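Local coordinates for protein-glutamine gamma-glutamyltransferase (Pseudomonas aeruginosa PAO1, PDB 6G49) that has transglutaminase activity in vitro, contained in the periplasmic domain to which this chain belongs, and is critical for the viability of the bacterium, at residues A288-W293 against L300-T305. Numbering follows the deposited sequence.
Sequences AWVEYW and LSVDPT
Val290 and Val302 exchange two backbone hydrogen bonds, Val302 N to Val290 O at 2.8 Å and Val290 N to Val302 O at 3.0 Å, and Tyr292 and Leu300 form a second such pair in this antiparallel hairpin. The two valines lie side by side, Val290 CB 3.9 Å from Val302 CG1 in the modelled conformer of Val302. On the same face, Tyr292 CG sits between the backbone N and the carbonyl carbon (chi1 69°), and the ring beyond it crosses the Leu300 side chain obliquely; Tyr292 CE1 comes 4.0 Å from Leu300 CB, and helix 201-214 packs against Tyr292, Leu300 and Val302. On the other face, Glu291 runs out beside Ser301, its carboxylate held by salt bridges to Arg74, Arg164 and Arg262.

Where the pairing ends, a water links the strand at Ala288 to the turn that follows Val302, donating to Ala288 O (2.6 Å) and Asp303 OD1 (2.7 Å). Asp303 OD1 also receives Thr305 N at 3.0 Å, from above the carboxylate plane, closing an Asx turn. OD2 is hydrogen-bonded to both Tyr72 OH and His287 NE2. Turn, water and Tyr72 thus hold the carboxylate beside His287, consistent with Asp303 orienting the histidine of a transglutaminase-like Cys243-His287-Asp303 triad.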
# COMPACT_ATOMS: atom_id res chain seq x y z
N ALA A 288 -4.41 2.30 0.49
CA ALA A 288 -3.90 1.01 0.04
C ALA A 288 -3.44 1.13 -1.40
O ALA A 288 -4.11 1.78 -2.22
CB ALA A 288 -4.94 -0.06 0.18
N TRP A 289 -2.28 0.55 -1.70
CA TRP A 289 -1.70 0.57 -3.00
C TRP A 289 -1.05 -0.80 -3.28
O TRP A 289 -1.33 -1.78 -2.56
CB TRP A 289 -0.79 1.77 -3.21
CG TRP A 289 0.38 1.87 -2.27
CD1 TRP A 289 1.69 1.57 -2.54
CD2 TRP A 289 0.38 2.45 -0.95
NE1 TRP A 289 2.48 1.83 -1.45
CE2 TRP A 289 1.72 2.39 -0.47
CE3 TRP A 289 -0.61 2.95 -0.09
CZ2 TRP A 289 2.09 2.87 0.79
CZ3 TRP A 289 -0.22 3.43 1.14
CH2 TRP A 289 1.10 3.36 1.58
N VAL A 290 -0.22 -0.85 -4.31
CA VAL A 290 0.33 -2.14 -4.81
C VAL A 290 1.85 -2.00 -4.92
O VAL A 290 2.40 -0.96 -5.24
CB VAL A 290 -0.31 -2.51 -6.16
CG1 VAL A 290 0.32 -3.78 -6.76
CG2 VAL A 290 -1.80 -2.68 -5.99
N GLU A 291 2.53 -3.13 -4.75
CA GLU A 291 3.91 -3.28 -5.28
C GLU A 291 4.02 -4.63 -5.97
O GLU A 291 3.37 -5.64 -5.55
CB GLU A 291 4.99 -3.04 -4.23
CG GLU A 291 4.96 -3.99 -3.06
CD GLU A 291 5.93 -3.62 -1.95
OE1 GLU A 291 6.01 -4.36 -0.96
OE2 GLU A 291 6.57 -2.57 -2.05
N TYR A 292 4.84 -4.65 -7.00
CA TYR A 292 5.06 -5.85 -7.78
C TYR A 292 6.57 -6.03 -7.98
O TYR A 292 7.36 -5.07 -7.97
CB TYR A 292 4.30 -5.81 -9.11
CG TYR A 292 4.80 -4.81 -10.12
CD1 TYR A 292 4.53 -3.44 -10.00
CD2 TYR A 292 5.66 -5.21 -11.11
CE1 TYR A 292 5.10 -2.53 -10.89
CE2 TYR A 292 6.21 -4.30 -12.02
CZ TYR A 292 5.93 -2.97 -11.90
OH TYR A 292 6.50 -2.18 -12.85
N TRP A 293 6.93 -7.26 -8.31
CA TRP A 293 8.32 -7.64 -8.41
C TRP A 293 8.66 -8.04 -9.83
O TRP A 293 7.89 -8.72 -10.51
CB TRP A 293 8.62 -8.81 -7.46
CG TRP A 293 10.08 -9.16 -7.43
CD1 TRP A 293 11.07 -8.60 -6.66
CD2 TRP A 293 10.73 -10.15 -8.26
NE1 TRP A 293 12.28 -9.14 -7.00
CE2 TRP A 293 12.10 -10.08 -7.98
CE3 TRP A 293 10.26 -11.03 -9.24
CZ2 TRP A 293 13.04 -10.91 -8.61
CZ3 TRP A 293 11.19 -11.82 -9.90
CH2 TRP A 293 12.54 -11.80 -9.53
N LEU A 300 8.61 -2.59 -7.17
CA LEU A 300 8.22 -1.24 -7.52
C LEU A 300 6.79 -1.01 -7.08
O LEU A 300 5.92 -1.87 -7.25
CB LEU A 300 8.33 -1.02 -9.03
CG LEU A 300 9.76 -1.13 -9.62
CD1 LEU A 300 9.68 -1.04 -11.12
CD2 LEU A 300 10.68 -0.09 -9.03
N SER A 301 6.53 0.17 -6.49
CA SER A 301 5.21 0.50 -6.00
C SER A 301 4.43 1.24 -7.08
O SER A 301 4.99 2.02 -7.84
CB SER A 301 5.30 1.37 -4.77
OG SER A 301 5.99 0.69 -3.73
N VAL A 302 3.13 0.99 -7.12
CA VAL A 302 2.23 1.61 -8.07
C VAL A 302 0.89 1.84 -7.36
O VAL A 302 0.47 1.06 -6.54
CB VAL A 302 2.09 0.77 -9.34
CG1 VAL A 302 1.43 -0.58 -9.10
CG2 VAL A 302 1.43 1.53 -10.45
N ASP A 303 0.20 2.92 -7.75
CA ASP A 303 -1.06 3.26 -7.07
C ASP A 303 -2.16 3.43 -8.10
O ASP A 303 -2.25 4.46 -8.75
CB ASP A 303 -0.92 4.53 -6.25
CG ASP A 303 -2.17 4.84 -5.49
OD1 ASP A 303 -3.18 4.10 -5.62
OD2 ASP A 303 -2.11 5.84 -4.70
N PRO A 304 -3.04 2.42 -8.28
CA PRO A 304 -4.08 2.49 -9.28
C PRO A 304 -5.09 3.61 -9.01
O PRO A 304 -5.76 4.06 -9.94
CB PRO A 304 -4.76 1.10 -9.25
CG PRO A 304 -4.37 0.54 -7.93
CD PRO A 304 -3.01 1.11 -7.62
N THR A 305 -5.21 4.03 -7.76
CA THR A 305 -6.13 5.10 -7.36
C THR A 305 -5.76 6.36 -8.14
O THR A 305 -6.59 7.22 -8.44
CB THR A 305 -6.08 5.39 -5.86
OG1 THR A 305 -6.62 4.27 -5.15
CG2 THR A 305 -6.85 6.62 -5.44
O HOH W 1 -4.75 2.07 -4.77